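Local structure of D-threo-3-hydroxyaspartate dehydratase (Delftia, 3WQC) at residues Arg40-His51 with Ala234-Ala245; Ala69-Leu77 with Thr88-Ser96. The protein catalyses the pyridoxal-phosphate-dependent dehydration and deamination of D-threo-3-hydroxyaspartate to oxaloacetate and ammonia, and also acts on D-serine and on other 3-hydroxyaspartate isomers. All blocks are in the same frame, centred on the assembly; numbering follows the deposited sequence. Where two conformers were deposited one is given.

Interaction 1 (Arg40-His51 with Ala234-Ala245); sequences RMDAQGVRLRPH and ASRLDGVTEVRA. With PLP (pyridoxal-5'-phosphate), chain J.
Parallel strands 47-48 and 242-243 pair at the wall of the pyridoxal-phosphate pocket. Arg47 N bonds to Thr241 O, Val243 N to Arg47 O at 2.8 Å, and Arg49 N to Val243 O. His51 N then bonds to Ala245 O.

The polar side of the pair is held by Arg49 and Glu242. Arg49 grips the carboxylate side-on. Arg49 NE meets Glu242 OE1 at 2.9 Å, and Arg49 NH2 meets the syn lone pair of Glu242 OE2 at 3.1 Å. The two planes lie 44° apart, so the salt bridge is not flat. Glu242 CG sits between the backbone N and the carbonyl carbon (chi1 65°), and the extended chain beyond it carries the acid to Arg49. Ser224 also bonds Glu242 OE1, and Asp90 holds Arg49 NH1. Two waters join Glu242 OE2 to the Arg47 guanidinium, one at NE and one, weakly, at NH2.

This pairing closes the ring of parallel strands in the TIM-barrel domain of the alanine racemase type. At its cofactor end, Arg244 NH2 bonds PLP N1 at 2.9 Å, with N1 near the guanidinium plane. Ser224 OG holds Arg244 NH1. An arginine facing this nitrogen probably disfavours its protonation, as in alanine racemase. His51 CD2 comes within 3.4 Å of PLP C4, obliquely to the imidazole ring.

On the apolar side, Val46 CG2 touches Val243 CG2 at 3.7 Å and also meets Leu237 CD1. The Met41 side chain crosses Val243 at about a right angle, with SD against CB. A Schellman motif at Gly45 ends helix 27-44 just before strand 47-48. On the helix, Arg40 turns the edge of its guanidinium to Ala234 O. Arg40 NH2 lies on a lone pair of Ala234 O at 2.7 Å, and the NH1 bond is weak.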
loop_
_atom_site.group_PDB
_atom_site.type_symbol
_atom_site.label_atom_id
_atom_site.label_comp_id
_atom_site.label_asym_id
_atom_site.label_seq_id
_atom_site.Cartn_x
_atom_site.Cartn_y
_atom_site.Cartn_z
ATOM N N ARG B 40 27.759 -7.094 -13.064
ATOM C CA ARG B 40 28.296 -5.746 -13.033
ATOM C C ARG B 40 29.146 -5.557 -11.782
ATOM O O ARG B 40 30.270 -4.967 -11.838
ATOM C CB ARG B 40 27.206 -4.661 -13.137
ATOM C CG ARG B 40 27.880 -3.327 -13.121
ATOM C CD ARG B 40 26.939 -2.276 -13.498
ATOM N NE ARG B 40 27.626 -1.342 -14.336
ATOM C CZ ARG B 40 28.326 -0.270 -13.952
ATOM N NH1 ARG B 40 28.852 0.404 -14.996
ATOM N NH2 ARG B 40 28.491 0.139 -12.609
ATOM N N MET B 41 28.650 -6.048 -10.652
ATOM C CA MET B 41 29.447 -5.935 -9.406
ATOM C C MET B 41 30.741 -6.761 -9.437
ATOM O O MET B 41 31.797 -6.283 -9.012
ATOM C CB MET B 41 28.630 -6.275 -8.186
ATOM C CG MET B 41 27.373 -5.374 -8.062
ATOM S SD MET B 41 27.804 -3.616 -8.013
ATOM C CE MET B 41 27.356 -2.994 -9.599
ATOM N N ASP B 42 30.696 -7.963 -10.038
ATOM C CA ASP B 42 31.890 -8.812 -10.200
ATOM C C ASP B 42 32.876 -8.042 -11.077
ATOM O O ASP B 42 34.093 -7.991 -10.733
ATOM C CB ASP B 42 31.491 -10.119 -10.849
ATOM C CG ASP B 42 30.716 -11.039 -9.925
ATOM O OD1 ASP B 42 30.667 -10.862 -8.687
ATOM O OD2 ASP B 42 30.109 -11.975 -10.476
ATOM N N ALA B 43 32.376 -7.336 -12.115
ATOM C CA ALA B 43 33.277 -6.596 -13.033
ATOM C C ALA B 43 33.984 -5.421 -12.305
ATOM O O ALA B 43 35.148 -5.071 -12.643
ATOM C CB ALA B 43 32.540 -6.113 -14.277
ATOM N N GLN B 44 33.269 -4.825 -11.335
ATOM C CA GLN B 44 33.736 -3.727 -10.472
ATOM C C GLN B 44 34.609 -4.264 -9.297
ATOM O O GLN B 44 35.304 -3.458 -8.653
ATOM C CB GLN B 44 32.573 -2.846 -9.940
ATOM C CG GLN B 44 31.737 -2.116 -10.994
ATOM C CD GLN B 44 32.412 -0.852 -11.486
ATOM O OE1 GLN B 44 33.588 -0.685 -11.364
ATOM N NE2 GLN B 44 31.635 0.066 -12.004
ATOM N N GLY B 45 34.687 -5.588 -9.084
ATOM C CA GLY B 45 35.393 -6.208 -7.910
ATOM C C GLY B 45 34.777 -5.805 -6.569
ATOM O O GLY B 45 35.567 -5.654 -5.584
ATOM N N VAL B 46 33.442 -5.589 -6.483
ATOM C CA VAL B 46 32.824 -5.317 -5.217
ATOM C C VAL B 46 31.811 -6.422 -4.872
ATOM O O VAL B 46 31.247 -7.099 -5.826
ATOM C CB VAL B 46 32.163 -3.907 -5.154
ATOM C CG1 VAL B 46 33.235 -2.876 -5.450
ATOM C CG2 VAL B 46 31.010 -3.755 -6.178
ATOM N N ARG B 47 31.457 -6.564 -3.601
ATOM C CA ARG B 47 30.399 -7.485 -3.168
ATOM C C ARG B 47 29.050 -6.813 -3.524
ATOM O O ARG B 47 28.931 -5.552 -3.601
ATOM C CB ARG B 47 30.446 -7.708 -1.686
ATOM C CG ARG B 47 31.709 -8.469 -1.349
ATOM C CD ARG B 47 31.534 -9.069 -0.007
ATOM N NE ARG B 47 31.760 -8.144 1.065
ATOM C CZ ARG B 47 32.988 -7.927 1.588
ATOM N NH1 ARG B 47 34.023 -8.524 1.042
ATOM N NH2 ARG B 47 33.206 -7.084 2.612
ATOM N N LEU B 48 28.037 -7.666 -3.736
ATOM C CA LEU B 48 26.634 -7.148 -3.873
ATOM C C LEU B 48 25.900 -7.646 -2.671
ATOM O O LEU B 48 25.861 -8.848 -2.358
ATOM C CB LEU B 48 25.953 -7.807 -5.133
ATOM C CG LEU B 48 24.505 -7.408 -5.317
ATOM C CD1 LEU B 48 24.283 -5.915 -5.512
ATOM C CD2 LEU B 48 23.884 -8.147 -6.503
ATOM N N ARG B 49 25.325 -6.672 -1.912
ATOM C CA ARG B 49 24.516 -6.998 -0.687
ATOM C C ARG B 49 23.098 -6.517 -1.058
ATOM O O ARG B 49 22.702 -5.335 -0.832
ATOM C CB ARG B 49 25.010 -6.189 0.523
ATOM C CG ARG B 49 24.213 -6.579 1.783
ATOM C CD ARG B 49 24.460 -5.579 2.955
ATOM N NE ARG B 49 25.788 -5.805 3.532
ATOM C CZ ARG B 49 26.099 -6.777 4.381
ATOM N NH1 ARG B 49 25.119 -7.591 4.861
ATOM N NH2 ARG B 49 27.389 -6.938 4.786
ATOM N N PRO B 50 22.275 -7.413 -1.649
ATOM C CA PRO B 50 20.950 -6.992 -2.161
ATOM C C PRO B 50 20.089 -6.504 -1.005
ATOM O O PRO B 50 20.107 -7.047 0.130
ATOM C CB PRO B 50 20.360 -8.299 -2.767
ATOM C CG PRO B 50 21.182 -9.449 -2.210
ATOM C CD PRO B 50 22.584 -8.831 -1.879
ATOM N N HIS B 51 19.284 -5.529 -1.350
ATOM C CA HIS B 51 18.267 -5.018 -0.380
ATOM C C HIS B 51 16.968 -5.755 -0.592
ATOM O O HIS B 51 16.344 -5.611 -1.647
ATOM C CB HIS B 51 18.089 -3.483 -0.575
ATOM C CG HIS B 51 17.613 -2.879 0.704
ATOM N ND1 HIS B 51 16.557 -3.438 1.438
ATOM C CD2 HIS B 51 18.082 -1.771 1.444
ATOM C CE1 HIS B 51 16.426 -2.760 2.590
ATOM N NE2 HIS B 51 17.321 -1.707 2.565
ATOM N N ALA B 234 27.704 3.431 -12.107
ATOM C CA ALA B 234 29.015 3.849 -11.589
ATOM C C ALA B 234 30.085 3.446 -12.615
ATOM O O ALA B 234 30.107 2.311 -13.031
ATOM C CB ALA B 234 29.234 3.234 -10.214
ATOM N N SER B 235 30.968 4.354 -13.010
ATOM C CA SER B 235 32.126 3.908 -13.850
ATOM C C SER B 235 33.173 3.192 -13.100
ATOM O O SER B 235 33.782 2.261 -13.647
ATOM C CB SER B 235 32.782 4.988 -14.723
ATOM O OG SER B 235 32.741 6.198 -14.124
ATOM N N ARG B 236 33.457 3.684 -11.895
ATOM C CA ARG B 236 34.507 3.084 -11.048
ATOM C C ARG B 236 33.998 3.021 -9.612
ATOM O O ARG B 236 33.136 3.831 -9.224
ATOM C CB ARG B 236 35.809 3.925 -11.083
ATOM C CG ARG B 236 35.589 5.319 -10.478
ATOM C CD ARG B 236 36.867 6.121 -10.339
ATOM N NE ARG B 236 36.655 7.503 -9.954
ATOM C CZ ARG B 236 37.649 8.234 -9.454
ATOM N NH1 ARG B 236 38.813 7.658 -9.301
ATOM N NH2 ARG B 236 37.531 9.517 -9.183
ATOM N N LEU B 237 34.503 2.071 -8.846
ATOM C CA LEU B 237 34.115 1.938 -7.450
ATOM C C LEU B 237 35.300 1.836 -6.511
ATOM O O LEU B 237 35.251 1.094 -5.516
ATOM C CB LEU B 237 33.091 0.780 -7.197
ATOM C CG LEU B 237 31.701 1.063 -7.808
ATOM C CD1 LEU B 237 30.772 -0.198 -7.819
ATOM C CD2 LEU B 237 30.970 2.258 -7.138
ATOM N N ASP B 238 36.407 2.512 -6.890
ATOM C CA ASP B 238 37.611 2.438 -6.058
ATOM C C ASP B 238 37.278 2.797 -4.578
ATOM O O ASP B 238 36.548 3.813 -4.341
ATOM C CB ASP B 238 38.662 3.373 -6.593
ATOM C CG ASP B 238 38.996 3.060 -7.978
ATOM O OD1 ASP B 238 38.272 3.480 -8.887
ATOM O OD2 ASP B 238 40.073 2.430 -8.165
ATOM N N GLY B 239 37.754 2.000 -3.611
ATOM C CA GLY B 239 37.520 2.343 -2.236
ATOM C C GLY B 239 36.247 1.772 -1.669
ATOM O O GLY B 239 36.066 1.733 -0.435
ATOM N N VAL B 240 35.388 1.229 -2.536
ATOM C CA VAL B 240 34.093 0.690 -2.078
ATOM C C VAL B 240 34.200 -0.811 -1.865
ATOM O O VAL B 240 34.833 -1.528 -2.757
ATOM C CB VAL B 240 32.982 0.975 -3.150
ATOM C CG1 VAL B 240 31.641 0.226 -2.872
ATOM C CG2 VAL B 240 32.787 2.477 -3.246
ATOM N N THR B 241 33.626 -1.367 -0.800
ATOM C CA THR B 241 33.745 -2.862 -0.537
ATOM C C THR B 241 32.478 -3.543 -1.059
ATOM O O THR B 241 32.523 -4.686 -1.432
ATOM C CB THR B 241 34.062 -3.275 0.883
ATOM O OG1 THR B 241 33.095 -2.767 1.660
ATOM C CG2 THR B 241 35.076 -2.386 1.465
ATOM N N GLU B 242 31.310 -2.894 -0.975
ATOM C CA GLU B 242 30.042 -3.558 -1.375
ATOM C C GLU B 242 29.128 -2.479 -1.928
ATOM O O GLU B 242 29.144 -1.292 -1.549
ATOM C CB GLU B 242 29.411 -4.293 -0.235
ATOM C CG GLU B 242 28.985 -3.337 0.861
ATOM C CD GLU B 242 28.202 -4.051 1.996
ATOM O OE1 GLU B 242 27.173 -3.453 2.467
ATOM O OE2 GLU B 242 28.563 -5.170 2.476
ATOM N N VAL B 243 28.215 -2.951 -2.780
ATOM C CA VAL B 243 27.102 -2.148 -3.266
ATOM C C VAL B 243 25.801 -2.818 -2.830
ATOM O O VAL B 243 25.663 -4.036 -2.874
ATOM C CB VAL B 243 27.169 -2.081 -4.805
ATOM C CG1 VAL B 243 25.908 -1.508 -5.469
ATOM C CG2 VAL B 243 28.385 -1.259 -5.217
ATOM N N ARG B 244 24.845 -1.963 -2.432
ATOM C CA ARG B 244 23.498 -2.403 -2.054
ATOM C C ARG B 244 22.532 -1.932 -3.170
ATOM O O ARG B 244 22.503 -0.747 -3.546
ATOM C CB ARG B 244 23.077 -1.681 -0.725
ATOM C CG ARG B 244 24.134 -1.979 0.371
ATOM C CD ARG B 244 23.664 -1.420 1.750
ATOM N NE ARG B 244 23.028 -0.094 1.581
ATOM C CZ ARG B 244 23.666 1.038 1.225
ATOM N NH1 ARG B 244 25.015 1.099 1.276
ATOM N NH2 ARG B 244 22.979 2.120 0.849
ATOM N N ALA B 245 21.708 -2.850 -3.631
ATOM C CA ALA B 245 20.664 -2.472 -4.637
ATOM C C ALA B 245 19.547 -3.485 -4.419
ATOM O O ALA B 245 19.793 -4.623 -3.979
ATOM C CB ALA B 245 21.188 -2.669 -6.074
HETATM N N1 PLP J . 20.225 1.187 0.537
HETATM C C2 PLP J . 19.300 1.714 1.365
HETATM C C2A PLP J . 19.704 2.316 2.691
HETATM C C3 PLP J . 17.913 1.678 0.968
HETATM O O3 PLP J . 17.004 2.174 1.794
HETATM C C4 PLP J . 17.590 1.101 -0.311
HETATM C C4A PLP J . 16.219 1.025 -0.693
HETATM C C5 PLP J . 18.639 0.567 -1.118
HETATM C C6 PLP J . 19.964 0.700 -0.679
HETATM C C5A PLP J . 18.353 -0.042 -2.468
HETATM O O4P PLP J . 17.896 1.043 -3.401
HETATM P P PLP J . 17.163 0.578 -4.747
HETATM O O1P PLP J . 18.056 -0.477 -5.284
HETATM O O2P PLP J . 17.171 1.815 -5.574
HETATM O O3P PLP J . 15.838 0.022 -4.421
HETATM O O HOH W 1 35.959 -0.061 -9.859
HETATM O O HOH W 2 36.704 -4.253 -2.925
HETATM O O HOH W 3 28.519 -7.791 1.411
HETATM O O HOH W 4 31.568 -4.933 2.267
#

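Interaction 2 (Ala69-Leu77 with Thr88-Ser96); sequences ASGITVSTL and TTDILYAVS
Ile72, Thr73 and Val74 pair in parallel with Ile91, Leu92 and Tyr93. Four backbone bonds join them: Ile72 N to Asp90 O, Leu92 N to Ile72 O, Val74 N to Leu92 O and Ala94 N to Val74 O.

Ile72 and Ile91 lie side by side and point the same way, with their CG1 atoms 3.9 Å apart. Ile72 holds CG1 between the backbone N and the carbonyl carbon (chi1 63°). This directs CD1 to Thr88 CG2. Val74 crosses Ile91 at a slant, and the two CG2 methyls meet at 3.6 Å. Helix 77-85 packs on this face through Ala80. On the other face, Thr73 CG2 presses on Ala94 CB at 3.4 Å, tighter than usual for two carbons.

The Tyr93 ring fills the end of the contact. Its CG stands anti to the backbone N (chi1 172°), and the ring reaches past Val74 to the turn before helix 77-85. Leu77 CD2 makes a CH-pi contact over one face, 4.0 Å from the Tyr93 ring centroid. Val95 O lies above the rim of the opposite face. Ser75 O comes to the edge, 3.5 Å from Tyr93 CE1. Two waters at Tyr93 OH lead to Ser75 O and Leu77 N. With the ring and hydroxyl gone in an alanine here, Leu77 CD2 would probably lose its packing partner and the two waters are likely to be held less firmly.

Thr76 is the N-cap of helix 77-85. Strand 72-74, this helix and strand 90-93 form a right-handed beta-alpha-beta crossover of the TIM barrel, with Ala94, just after strand 90-93, touching the cofactor.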
loop_
_atom_site.group_PDB
_atom_site.type_symbol
_atom_site.label_atom_id
_atom_site.label_comp_id
_atom_site.label_asym_id
_atom_site.label_seq_id
_atom_site.Cartn_x
_atom_site.Cartn_y
_atom_site.Cartn_z
ATOM N N ALA B 69 25.472 -13.264 -4.430
ATOM C CA ALA B 69 25.362 -12.125 -3.441
ATOM C C ALA B 69 26.000 -12.465 -2.088
ATOM O O ALA B 69 26.116 -13.616 -1.702
ATOM C CB ALA B 69 23.849 -11.812 -3.201
ATOM N N SER B 70 26.400 -11.429 -1.326
ATOM C CA SER B 70 27.093 -11.578 -0.052
ATOM C C SER B 70 26.254 -10.863 0.982
ATOM O O SER B 70 26.353 -9.597 1.120
ATOM C CB SER B 70 28.453 -10.788 -0.126
ATOM O OG SER B 70 29.272 -11.386 -1.057
ATOM N N GLY B 71 25.472 -11.640 1.745
ATOM C CA GLY B 71 24.654 -11.018 2.774
ATOM C C GLY B 71 23.440 -10.309 2.154
ATOM O O GLY B 71 23.249 -10.285 0.923
ATOM N N ILE B 72 22.666 -9.656 3.035
ATOM C CA ILE B 72 21.545 -8.883 2.575
ATOM C C ILE B 72 21.476 -7.569 3.384
ATOM O O ILE B 72 22.065 -7.451 4.478
ATOM C CB ILE B 72 20.183 -9.638 2.775
ATOM C CG1 ILE B 72 19.869 -9.913 4.274
ATOM C CG2 ILE B 72 20.145 -10.924 1.917
ATOM C CD1 ILE B 72 18.530 -10.623 4.526
ATOM N N THR B 73 20.645 -6.676 2.860
ATOM C CA THR B 73 20.253 -5.455 3.578
ATOM C C THR B 73 18.765 -5.571 3.834
ATOM O O THR B 73 17.994 -6.046 2.947
ATOM C CB THR B 73 20.460 -4.186 2.706
ATOM O OG1 THR B 73 21.779 -4.241 2.104
ATOM C CG2 THR B 73 20.404 -2.929 3.563
ATOM N N VAL B 74 18.326 -5.164 5.035
ATOM C CA VAL B 74 16.903 -5.232 5.380
ATOM C C VAL B 74 16.474 -3.821 5.826
ATOM O O VAL B 74 17.276 -2.991 6.305
ATOM C CB VAL B 74 16.570 -6.236 6.516
ATOM C CG1 VAL B 74 16.925 -7.644 5.984
ATOM C CG2 VAL B 74 17.307 -5.936 7.818
ATOM N N SER B 75 15.151 -3.563 5.712
ATOM C CA SER B 75 14.558 -2.261 6.090
ATOM C C SER B 75 13.841 -2.319 7.439
ATOM O O SER B 75 13.370 -1.260 7.885
ATOM C CB SER B 75 13.623 -1.730 5.018
ATOM O OG SER B 75 12.404 -2.493 4.952
ATOM N N THR B 76 13.711 -3.493 8.053
ATOM C CA THR B 76 13.003 -3.677 9.317
ATOM C C THR B 76 13.641 -4.846 10.074
ATOM O O THR B 76 14.206 -5.737 9.409
ATOM C CB THR B 76 11.508 -4.006 9.125
ATOM O OG1 THR B 76 11.365 -5.252 8.393
ATOM C CG2 THR B 76 10.747 -2.905 8.386
ATOM N N LEU B 77 13.517 -4.864 11.403
ATOM C CA LEU B 77 13.993 -6.050 12.136
ATOM C C LEU B 77 13.084 -7.271 11.852
ATOM O O LEU B 77 13.571 -8.386 12.013
ATOM C CB LEU B 77 14.204 -5.798 13.639
ATOM C CG LEU B 77 15.356 -4.829 13.893
ATOM C CD1 LEU B 77 15.478 -4.655 15.398
ATOM C CD2 LEU B 77 16.673 -5.362 13.271
ATOM N N THR B 88 19.886 -16.903 6.552
ATOM C CA THR B 88 20.771 -15.802 6.186
ATOM C C THR B 88 21.393 -15.189 7.471
ATOM O O THR B 88 20.652 -14.698 8.319
ATOM C CB THR B 88 20.007 -14.708 5.469
ATOM O OG1 THR B 88 19.454 -15.275 4.300
ATOM C CG2 THR B 88 20.936 -13.541 5.034
ATOM N N THR B 89 22.734 -15.227 7.616
ATOM C CA THR B 89 23.319 -14.748 8.864
ATOM C C THR B 89 23.932 -13.368 8.727
ATOM O O THR B 89 24.065 -12.669 9.718
ATOM C CB THR B 89 24.412 -15.723 9.345
ATOM O OG1 THR B 89 25.409 -15.860 8.355
ATOM C CG2 THR B 89 23.823 -17.111 9.611
ATOM N N ASP B 90 24.280 -12.942 7.509
ATOM C CA ASP B 90 24.985 -11.644 7.313
ATOM C C ASP B 90 23.965 -10.598 6.897
ATOM O O ASP B 90 23.550 -10.483 5.717
ATOM C CB ASP B 90 26.016 -11.890 6.225
ATOM C CG ASP B 90 26.821 -10.660 5.839
ATOM O OD1 ASP B 90 26.548 -9.507 6.386
ATOM O OD2 ASP B 90 27.691 -10.734 4.877
ATOM N N ILE B 91 23.484 -9.837 7.903
ATOM C CA ILE B 91 22.302 -8.960 7.656
ATOM C C ILE B 91 22.627 -7.553 8.149
ATOM O O ILE B 91 23.053 -7.349 9.320
ATOM C CB ILE B 91 21.069 -9.489 8.445
ATOM C CG1 ILE B 91 20.697 -10.899 7.970
ATOM C CG2 ILE B 91 19.851 -8.517 8.248
ATOM C CD1 ILE B 91 19.420 -11.471 8.604
ATOM N N LEU B 92 22.414 -6.586 7.274
ATOM C CA LEU B 92 22.575 -5.145 7.626
ATOM C C LEU B 92 21.213 -4.511 7.738
ATOM O O LEU B 92 20.455 -4.524 6.733
ATOM C CB LEU B 92 23.346 -4.471 6.462
ATOM C CG LEU B 92 23.447 -2.927 6.504
ATOM C CD1 LEU B 92 24.281 -2.474 7.735
ATOM C CD2 LEU B 92 24.040 -2.412 5.160
ATOM N N TYR B 93 20.893 -3.952 8.899
ATOM C CA TYR B 93 19.623 -3.266 9.095
ATOM C C TYR B 93 19.851 -1.791 8.815
ATOM O O TYR B 93 20.424 -1.042 9.634
ATOM C CB TYR B 93 19.123 -3.511 10.521
ATOM C CG TYR B 93 17.917 -2.669 10.864
ATOM C CD1 TYR B 93 16.867 -2.377 9.962
ATOM C CD2 TYR B 93 17.851 -2.136 12.173
ATOM C CE1 TYR B 93 15.760 -1.564 10.367
ATOM C CE2 TYR B 93 16.747 -1.377 12.592
ATOM C CZ TYR B 93 15.722 -1.092 11.689
ATOM O OH TYR B 93 14.658 -0.301 12.063
ATOM N N ALA B 94 19.506 -1.355 7.576
ATOM C CA ALA B 94 19.969 -0.040 7.055
ATOM C C ALA B 94 18.902 1.038 7.291
ATOM O O ALA B 94 18.528 1.780 6.351
ATOM C CB ALA B 94 20.378 -0.147 5.569
ATOM N N VAL B 95 18.468 1.167 8.542
ATOM C CA VAL B 95 17.598 2.300 8.938
ATOM C C VAL B 95 18.191 2.761 10.294
ATOM O O VAL B 95 18.437 1.920 11.143
ATOM C CB VAL B 95 16.106 1.872 9.154
ATOM C CG1 VAL B 95 15.261 3.030 9.664
ATOM C CG2 VAL B 95 15.547 1.368 7.801
ATOM N N SER B 96 18.364 4.082 10.465
ATOM C CA SER B 96 18.950 4.659 11.699
ATOM C C SER B 96 18.343 3.948 12.908
ATOM O O SER B 96 17.112 3.909 13.091
ATOM C CB SER B 96 18.534 6.141 11.776
ATOM O OG SER B 96 18.931 6.889 10.672
HETATM O O HOH W 5 12.827 0.092 10.218
HETATM O O HOH W 6 12.701 -2.511 12.650
#

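Both contacts are largely buried and belong to one parallel sheet of the barrel domain. Interaction 1 pairs strands far apart in sequence. Interaction 2 pairs neighbours in sequence, joined by one helix. The two meet directly: Pro50 O lies 2.8 Å from Thr73 N, probably hydrogen-bonded, and Leu48 O likewise faces Ser70 N. Their chemistry differs. Segments 40-51 and 234-245 combine a buried ion pair with a hydrogen bond to the cofactor nitrogen, and their outer turn reaches the surface. Segments 69-77 and 88-96 rely mainly on aliphatic and aromatic packing, and the residues after both strands pack on Glu330 and Ile275 of the second subunit. Both reach the cofactor.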